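Local atomic coordinates of glucose-6-phosphate isomerase (Thermus thermophilus, PDB entry 1ZZG), a protein that probably catalyses the reversible isomerization of glucose 6-phosphate to fructose 6-phosphate, a step shared by glycolysis and gluconeogenesis. Residues 67-72 and 93-98; 117-122 and 154-159. All coordinates share one frame; numbering follows the deposited sequence.

Interaction 1: residues 67-72 and 93-98; sequences EDFVLI and VRFHYL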
ATOM      1  N   GLU A  67       4.851 -22.614 -12.728  1.00 30.36           N
ATOM      2  CA  GLU A  67       4.029 -21.569 -13.331  1.00 30.31           C
ATOM      3  C   GLU A  67       3.483 -20.678 -12.222  1.00 28.94           C
ATOM      4  O   GLU A  67       3.115 -19.530 -12.455  1.00 28.39           O
ATOM      5  CB  GLU A  67       2.865 -22.170 -14.120  1.00 33.43           C
ATOM      6  CG  GLU A  67       3.226 -22.643 -15.521  1.00 39.24           C
ATOM      7  CD  GLU A  67       2.011 -23.105 -16.312  1.00 41.87           C
ATOM      8  OE1 GLU A  67       0.970 -22.412 -16.264  1.00 45.64           O
ATOM      9  OE2 GLU A  67       2.097 -24.150 -16.989  1.00 43.98           O
ATOM     10  N   ASP A  68       3.419 -21.224 -11.013  1.00 27.62           N
ATOM     11  CA  ASP A  68       2.932 -20.476  -9.861  1.00 28.18           C
ATOM     12  C   ASP A  68       3.911 -20.635  -8.705  1.00 28.06           C
ATOM     13  O   ASP A  68       4.267 -21.747  -8.321  1.00 28.37           O
ATOM     14  CB  ASP A  68       1.536 -20.969  -9.463  1.00 27.74           C
ATOM     15  CG  ASP A  68       0.473 -20.605 -10.492  1.00 30.25           C
ATOM     16  OD1 ASP A  68      -0.105 -19.499 -10.400  1.00 29.53           O
ATOM     17  OD2 ASP A  68       0.227 -21.419 -11.410  1.00 30.54           O
ATOM     18  N   PHE A  69       4.352 -19.505  -8.163  1.00 27.10           N
ATOM     19  CA  PHE A  69       5.299 -19.480  -7.053  1.00 25.11           C
ATOM     20  C   PHE A  69       4.576 -18.934  -5.823  1.00 25.85           C
ATOM     21  O   PHE A  69       4.222 -17.755  -5.785  1.00 25.61           O
ATOM     22  CB  PHE A  69       6.469 -18.557  -7.415  1.00 24.86           C
ATOM     23  CG  PHE A  69       7.626 -18.626  -6.464  1.00 24.87           C
ATOM     24  CD1 PHE A  69       8.784 -19.316  -6.809  1.00 23.73           C
ATOM     25  CD2 PHE A  69       7.576 -17.979  -5.232  1.00 24.37           C
ATOM     26  CE1 PHE A  69       9.877 -19.361  -5.943  1.00 22.77           C
ATOM     27  CE2 PHE A  69       8.661 -18.019  -4.360  1.00 23.61           C
ATOM     28  CZ  PHE A  69       9.815 -18.711  -4.718  1.00 22.82           C
ATOM     29  N   VAL A  70       4.344 -19.786  -4.829  1.00 24.96           N
ATOM     30  CA  VAL A  70       3.659 -19.355  -3.612  1.00 24.96           C
ATOM     31  C   VAL A  70       4.683 -19.083  -2.512  1.00 25.79           C
ATOM     32  O   VAL A  70       5.287 -20.011  -1.969  1.00 25.21           O
ATOM     33  CB  VAL A  70       2.652 -20.432  -3.108  1.00 25.51           C
ATOM     34  CG1 VAL A  70       2.042 -19.999  -1.777  1.00 22.14           C
ATOM     35  CG2 VAL A  70       1.553 -20.658  -4.154  1.00 25.32           C
ATOM     36  N   LEU A  71       4.885 -17.810  -2.188  1.00 25.63           N
ATOM     37  CA  LEU A  71       5.840 -17.463  -1.145  1.00 24.08           C
ATOM     38  C   LEU A  71       5.121 -17.311   0.186  1.00 23.76           C
ATOM     39  O   LEU A  71       4.334 -16.386   0.374  1.00 24.85           O
ATOM     40  CB  LEU A  71       6.575 -16.161  -1.495  1.00 24.14           C
ATOM     41  CG  LEU A  71       7.904 -15.877  -0.775  1.00 24.22           C
ATOM     42  CD1 LEU A  71       8.524 -14.612  -1.375  1.00 25.45           C
ATOM     43  CD2 LEU A  71       7.690 -15.719   0.735  1.00 22.59           C
ATOM     44  N   ILE A  72       5.375 -18.234   1.106  1.00 23.89           N
ATOM     45  CA  ILE A  72       4.759 -18.167   2.424  1.00 22.05           C
ATOM     46  C   ILE A  72       5.770 -17.475   3.328  1.00 23.41           C
ATOM     47  O   ILE A  72       6.768 -18.073   3.743  1.00 24.04           O
ATOM     48  CB  ILE A  72       4.431 -19.574   2.988  1.00 22.13           C
ATOM     49  CG1 ILE A  72       3.588 -20.363   1.977  1.00 19.54           C
ATOM     50  CG2 ILE A  72       3.681 -19.429   4.312  1.00 20.37           C
ATOM     51  CD1 ILE A  72       3.080 -21.723   2.475  1.00 21.44           C
ATOM     52  N   VAL A  93       5.745 -15.993 -14.639  1.00 29.28           N
ATOM     53  CA  VAL A  93       5.392 -16.899 -13.552  1.00 27.58           C
ATOM     54  C   VAL A  93       4.500 -16.074 -12.627  1.00 27.84           C
ATOM     55  O   VAL A  93       4.768 -14.897 -12.393  1.00 27.93           O
ATOM     56  CB  VAL A  93       6.643 -17.376 -12.772  1.00 27.50           C
ATOM     57  CG1 VAL A  93       6.225 -18.061 -11.466  1.00 26.22           C
ATOM     58  CG2 VAL A  93       7.443 -18.340 -13.626  1.00 26.64           C
ATOM     59  N   ARG A  94       3.437 -16.685 -12.119  1.00 26.95           N
ATOM     60  CA  ARG A  94       2.503 -15.988 -11.240  1.00 28.54           C
ATOM     61  C   ARG A  94       2.911 -16.161  -9.785  1.00 28.15           C
ATOM     62  O   ARG A  94       3.068 -17.283  -9.308  1.00 28.40           O
ATOM     63  CB  ARG A  94       1.084 -16.531 -11.439  1.00 28.35           C
ATOM     64  CG  ARG A  94       0.519 -16.347 -12.845  1.00 29.72           C
ATOM     65  CD  ARG A  94      -0.842 -17.027 -12.970  1.00 30.76           C
ATOM     66  NE  ARG A  94      -0.736 -18.486 -12.933  1.00 32.30           N
ATOM     67  CZ  ARG A  94      -0.549 -19.256 -14.004  1.00 33.95           C
ATOM     68  NH1 ARG A  94      -0.449 -18.713 -15.211  1.00 33.21           N
ATOM     69  NH2 ARG A  94      -0.457 -20.572 -13.869  1.00 32.44           N
ATOM     70  N   PHE A  95       3.073 -15.047  -9.079  1.00 26.15           N
ATOM     71  CA  PHE A  95       3.469 -15.090  -7.677  1.00 25.17           C
ATOM     72  C   PHE A  95       2.287 -14.844  -6.747  1.00 25.93           C
ATOM     73  O   PHE A  95       1.425 -13.994  -7.014  1.00 24.93           O
ATOM     74  CB  PHE A  95       4.583 -14.070  -7.423  1.00 24.76           C
ATOM     75  CG  PHE A  95       5.915 -14.488  -7.971  1.00 23.30           C
ATOM     76  CD1 PHE A  95       6.857 -15.106  -7.150  1.00 23.34           C
ATOM     77  CD2 PHE A  95       6.221 -14.297  -9.319  1.00 22.93           C
ATOM     78  CE1 PHE A  95       8.084 -15.530  -7.657  1.00 22.83           C
ATOM     79  CE2 PHE A  95       7.451 -14.719  -9.841  1.00 24.93           C
ATOM     80  CZ  PHE A  95       8.383 -15.338  -9.008  1.00 23.53           C
ATOM     81  N   HIS A  96       2.253 -15.608  -5.661  1.00 24.68           N
ATOM     82  CA  HIS A  96       1.185 -15.526  -4.666  1.00 26.03           C
ATOM     83  C   HIS A  96       1.874 -15.403  -3.318  1.00 25.32           C
ATOM     84  O   HIS A  96       2.725 -16.222  -2.972  1.00 24.34           O
ATOM     85  CB  HIS A  96       0.336 -16.794  -4.729  1.00 26.32           C
ATOM     86  CG  HIS A  96      -0.103 -17.146  -6.116  1.00 28.14           C
ATOM     87  ND1 HIS A  96      -1.107 -16.468  -6.774  1.00 27.10           N
ATOM     88  CD2 HIS A  96       0.366 -18.065  -6.993  1.00 27.17           C
ATOM     89  CE1 HIS A  96      -1.237 -16.953  -7.996  1.00 27.70           C
ATOM     90  NE2 HIS A  96      -0.354 -17.922  -8.155  1.00 27.25           N
ATOM     91  N   TYR A  97       1.501 -14.384  -2.555  1.00 24.03           N
ATOM     92  CA  TYR A  97       2.142 -14.133  -1.273  1.00 24.56           C
ATOM     93  C   TYR A  97       1.270 -14.402  -0.058  1.00 25.29           C
ATOM     94  O   TYR A  97       0.252 -13.737   0.153  1.00 26.87           O
ATOM     95  CB  TYR A  97       2.634 -12.680  -1.241  1.00 24.95           C
ATOM     96  CG  TYR A  97       3.638 -12.356  -2.330  1.00 25.54           C
ATOM     97  CD1 TYR A  97       5.007 -12.526  -2.115  1.00 25.85           C
ATOM     98  CD2 TYR A  97       3.219 -11.927  -3.591  1.00 24.69           C
ATOM     99  CE1 TYR A  97       5.935 -12.282  -3.124  1.00 23.36           C
ATOM    100  CE2 TYR A  97       4.148 -11.675  -4.615  1.00 23.96           C
ATOM    101  CZ  TYR A  97       5.503 -11.858  -4.371  1.00 24.10           C
ATOM    102  OH  TYR A  97       6.431 -11.632  -5.367  1.00 22.97           O
ATOM    103  N   LEU A  98       1.667 -15.389   0.737  1.00 25.14           N
ATOM    104  CA  LEU A  98       0.938 -15.703   1.954  1.00 24.13           C
ATOM    105  C   LEU A  98       1.621 -14.943   3.087  1.00 24.56           C
ATOM    106  O   LEU A  98       2.441 -15.494   3.831  1.00 23.02           O
ATOM    107  CB  LEU A  98       0.947 -17.207   2.241  1.00 23.47           C
ATOM    108  CG  LEU A  98      -0.430 -17.865   2.113  1.00 26.48           C
ATOM    109  CD1 LEU A  98      -0.792 -17.983   0.625  1.00 25.46           C
ATOM    110  CD2 LEU A  98      -0.424 -19.248   2.776  1.00 24.64           C
TER

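Interaction 2: residues 117-122 and 154-159; sequences KTLVNA and HLVVTT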
ATOM      1  N   LYS A 117       1.845 -27.533 -11.001  1.00 34.68           N
ATOM      2  CA  LYS A 117       2.530 -26.355 -11.534  1.00 35.07           C
ATOM      3  C   LYS A 117       2.895 -25.357 -10.442  1.00 33.87           C
ATOM      4  O   LYS A 117       3.331 -24.242 -10.735  1.00 33.75           O
ATOM      5  CB  LYS A 117       1.631 -25.639 -12.543  1.00 36.94           C
ATOM      6  CG  LYS A 117       1.237 -26.441 -13.766  1.00 40.79           C
ATOM      7  CD  LYS A 117       0.186 -25.661 -14.542  1.00 44.06           C
ATOM      8  CE  LYS A 117       0.068 -26.115 -15.985  1.00 47.12           C
ATOM      9  NZ  LYS A 117      -0.843 -25.213 -16.750  1.00 49.64           N
ATOM     10  N   THR A 118       2.723 -25.761  -9.188  1.00 30.90           N
ATOM     11  CA  THR A 118       2.991 -24.877  -8.064  1.00 29.78           C
ATOM     12  C   THR A 118       4.238 -25.207  -7.247  1.00 30.45           C
ATOM     13  O   THR A 118       4.476 -26.362  -6.895  1.00 29.12           O
ATOM     14  CB  THR A 118       1.784 -24.862  -7.090  1.00 31.10           C
ATOM     15  OG1 THR A 118       0.595 -24.497  -7.803  1.00 29.25           O
ATOM     16  CG2 THR A 118       2.019 -23.876  -5.955  1.00 29.10           C
ATOM     17  N   LEU A 119       5.037 -24.181  -6.963  1.00 27.76           N
ATOM     18  CA  LEU A 119       6.220 -24.341  -6.128  1.00 26.61           C
ATOM     19  C   LEU A 119       5.960 -23.505  -4.882  1.00 25.70           C
ATOM     20  O   LEU A 119       5.584 -22.334  -4.983  1.00 23.93           O
ATOM     21  CB  LEU A 119       7.483 -23.827  -6.825  1.00 26.59           C
ATOM     22  CG  LEU A 119       8.718 -23.856  -5.915  1.00 24.56           C
ATOM     23  CD1 LEU A 119       9.021 -25.295  -5.496  1.00 26.47           C
ATOM     24  CD2 LEU A 119       9.909 -23.254  -6.633  1.00 24.84           C
ATOM     25  N   VAL A 120       6.141 -24.105  -3.713  1.00 24.82           N
ATOM     26  CA  VAL A 120       5.921 -23.398  -2.463  1.00 24.41           C
ATOM     27  C   VAL A 120       7.268 -23.085  -1.816  1.00 24.90           C
ATOM     28  O   VAL A 120       8.123 -23.960  -1.688  1.00 24.44           O
ATOM     29  CB  VAL A 120       5.062 -24.239  -1.497  1.00 23.37           C
ATOM     30  CG1 VAL A 120       4.797 -23.461  -0.213  1.00 23.11           C
ATOM     31  CG2 VAL A 120       3.745 -24.610  -2.171  1.00 25.68           C
ATOM     32  N   ASN A 121       7.451 -21.829  -1.424  1.00 24.18           N
ATOM     33  CA  ASN A 121       8.693 -21.383  -0.802  1.00 24.25           C
ATOM     34  C   ASN A 121       8.395 -20.843   0.591  1.00 24.44           C
ATOM     35  O   ASN A 121       7.822 -19.758   0.730  1.00 24.98           O
ATOM     36  CB  ASN A 121       9.331 -20.284  -1.668  1.00 25.34           C
ATOM     37  CG  ASN A 121      10.639 -19.746  -1.097  1.00 24.27           C
ATOM     38  OD1 ASN A 121      11.073 -18.656  -1.468  1.00 24.25           O
ATOM     39  ND2 ASN A 121      11.276 -20.510  -0.206  1.00 21.66           N
ATOM     40  N   ALA A 122       8.760 -21.606   1.619  1.00 23.55           N
ATOM     41  CA  ALA A 122       8.543 -21.185   2.998  1.00 22.95           C
ATOM     42  C   ALA A 122       9.756 -20.371   3.431  1.00 23.76           C
ATOM     43  O   ALA A 122      10.868 -20.897   3.522  1.00 23.22           O
ATOM     44  CB  ALA A 122       8.374 -22.389   3.895  1.00 24.44           C
ATOM     45  N   HIS A 154       8.069 -29.862  -4.635  1.00 26.91           N
ATOM     46  CA  HIS A 154       7.278 -28.637  -4.722  1.00 27.39           C
ATOM     47  C   HIS A 154       7.393 -27.714  -3.505  1.00 26.42           C
ATOM     48  O   HIS A 154       6.701 -26.698  -3.425  1.00 26.13           O
ATOM     49  CB  HIS A 154       5.808 -28.994  -4.974  1.00 27.31           C
ATOM     50  CG  HIS A 154       5.562 -29.626  -6.310  1.00 27.38           C
ATOM     51  ND1 HIS A 154       4.899 -28.979  -7.330  1.00 27.19           N
ATOM     52  CD2 HIS A 154       5.921 -30.836  -6.804  1.00 29.57           C
ATOM     53  CE1 HIS A 154       4.860 -29.761  -8.395  1.00 29.19           C
ATOM     54  NE2 HIS A 154       5.475 -30.893  -8.103  1.00 28.20           N
ATOM     55  N   LEU A 155       8.257 -28.070  -2.558  1.00 26.26           N
ATOM     56  CA  LEU A 155       8.460 -27.256  -1.363  1.00 26.34           C
ATOM     57  C   LEU A 155       9.942 -26.952  -1.163  1.00 27.59           C
ATOM     58  O   LEU A 155      10.763 -27.861  -1.021  1.00 26.39           O
ATOM     59  CB  LEU A 155       7.915 -27.966  -0.119  1.00 25.26           C
ATOM     60  CG  LEU A 155       8.148 -27.231   1.209  1.00 26.85           C
ATOM     61  CD1 LEU A 155       7.438 -25.886   1.186  1.00 25.24           C
ATOM     62  CD2 LEU A 155       7.635 -28.080   2.366  1.00 26.25           C
ATOM     63  N   VAL A 156      10.277 -25.667  -1.170  1.00 26.07           N
ATOM     64  CA  VAL A 156      11.647 -25.222  -0.976  1.00 25.61           C
ATOM     65  C   VAL A 156      11.659 -24.278   0.225  1.00 26.26           C
ATOM     66  O   VAL A 156      10.760 -23.449   0.384  1.00 25.28           O
ATOM     67  CB  VAL A 156      12.183 -24.510  -2.245  1.00 26.30           C
ATOM     68  CG1 VAL A 156      11.260 -23.374  -2.643  1.00 26.08           C
ATOM     69  CG2 VAL A 156      13.598 -24.008  -2.004  1.00 26.50           C
ATOM     70  N   VAL A 157      12.675 -24.406   1.071  1.00 25.31           N
ATOM     71  CA  VAL A 157      12.768 -23.588   2.277  1.00 26.08           C
ATOM     72  C   VAL A 157      13.925 -22.588   2.278  1.00 26.04           C
ATOM     73  O   VAL A 157      15.017 -22.882   1.799  1.00 24.66           O
ATOM     74  CB  VAL A 157      12.898 -24.501   3.526  1.00 28.42           C
ATOM     75  CG1 VAL A 157      12.992 -23.673   4.791  1.00 28.69           C
ATOM     76  CG2 VAL A 157      11.707 -25.436   3.601  1.00 28.50           C
ATOM     77  N   THR A 158      13.665 -21.400   2.818  1.00 24.53           N
ATOM     78  CA  THR A 158      14.674 -20.349   2.930  1.00 23.57           C
ATOM     79  C   THR A 158      14.661 -19.951   4.401  1.00 23.48           C
ATOM     80  O   THR A 158      13.697 -19.351   4.878  1.00 24.40           O
ATOM     81  CB  THR A 158      14.312 -19.131   2.053  1.00 23.14           C
ATOM     82  OG1 THR A 158      14.281 -19.530   0.675  1.00 21.44           O
ATOM     83  CG2 THR A 158      15.327 -18.015   2.242  1.00 23.27           C
ATOM     84  N   THR A 159      15.729 -20.289   5.123  1.00 22.76           N
ATOM     85  CA  THR A 159      15.795 -20.009   6.555  1.00 23.57           C
ATOM     86  C   THR A 159      17.244 -20.011   7.062  1.00 24.60           C
ATOM     87  O   THR A 159      18.176 -20.248   6.293  1.00 24.98           O
ATOM     88  CB  THR A 159      14.975 -21.079   7.329  1.00 23.64           C
ATOM     89  OG1 THR A 159      14.811 -20.687   8.696  1.00 23.40           O
ATOM     90  CG2 THR A 159      15.678 -22.429   7.274  1.00 24.11           C
TER
HETATM   91  O   HOH W   1      13.412 -17.374  -0.574  1.00 23.08           O

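Interaction 1: residues 67-72 and 93-98
D68 carries the polar side of this parallel strand pair, its carboxylate turned to meet an arginine and a histidine at once. R94, its chain bent at chi3 (-70°), approaches side-on: NE lies 2.8 Å from D68 OD1 and NH2 2.7 Å from D68 OD2, both nitrogens reaching the carboxylate from above its plane. H96 comes to the same OD1 from another side, NE2 donating in its own ring plane to the anti lone pair of D68 OD1 over 2.8 Å in a nearly straight bond (176°). OD1 thus accepts two bonds, and the adjacent arginine would tend to keep the carboxylate ionised. E67 runs alongside R94 and adds a salt bridge whose hydrogen bond, R94 NH2 to E67 OE1 at 3.3 Å, is weak, while OE2 pairs with K117. On the opposite face F95 CE1 meets the CB-CG end of F69 obliquely, 3.3 Å from F69 CG, the two planes inclined by 37°; farther along, L71 CD1 rests 3.9 Å from Y97 CE1. Five backbone bonds, R94 N-E67 O, F69 N-R94 O, H96 N-F69 O, L71 N-H96 O and L98 N-L71 O, fix the register. Strands 68-72 and 94-98 are the arms of a beta-alpha-beta crossover: helix 79-88 covers the F95 and Y97 side, helix 130-147 packs on V70, I72 and L98, and strand 118-124 flanks 68-72.

Interaction 2: residues 117-122 and 154-159
Strands 118-122 and 155-159 run parallel, their axes 4.7 Å apart at closest and inclined by 20°, with V120 and A122 each bonding through both N and O to the facing strand. Before the ladder, H154 ND1 donates in the ring plane to T118 O at 2.7 Å, a side-chain bond prolonging the pairing to the residue before strand 155-159. N121, with CG anti to the backbone N (chi1 180°), sends its amide toward strand 155-159: ND2 meets V156 O at 3.0 Å from well above the carbonyl plane, and T158 OG1 at 3.3 Å almost in the amide plane. V156 O also accepts A122 N, nearly along its C=O axis. A water accepts from T158 OG1 and donates to N121 OD1. An alanine at N121 would lack this amide and would probably loosen the hold on the T158 hydroxyl and the water, though the backbone ladder would stay. V156 CG1, in the crowded position between N and C, lies 3.8 Å from N121 CB, while on the other face V120 CG1 meets L155 CD1 at 3.8 Å. Helix 130-147, their right-handed crossover connection, covers V120 and L155; helix 193-201 lies against L119, N121, V156 and T158.

How the interactions relate
Interactions 1 and 2 are neighbouring strand pairings of one parallel five-stranded sheet, their centres about 9 Å apart, in the order 94-98, 68-72, 118-124, 155-159, 176-179. The inner strands 68-72 and 118-124 join them: V70 N lies 2.8 Å from L119 O and V70 O 2.9 Å from N121 N, both probable hydrogen bonds. Side chains continue across the seam on both faces, F69 CZ to N121 CB at 3.5 Å and I72 CD1 to V120 CG1 at 3.6 Å. The salt bridge between E67 and K117 ties segments 67-72 and 117-122 together at their starts, and helix 130-147 packs on one face of both pairings. Both lie away from the predicted catalytic residues E267 and K406.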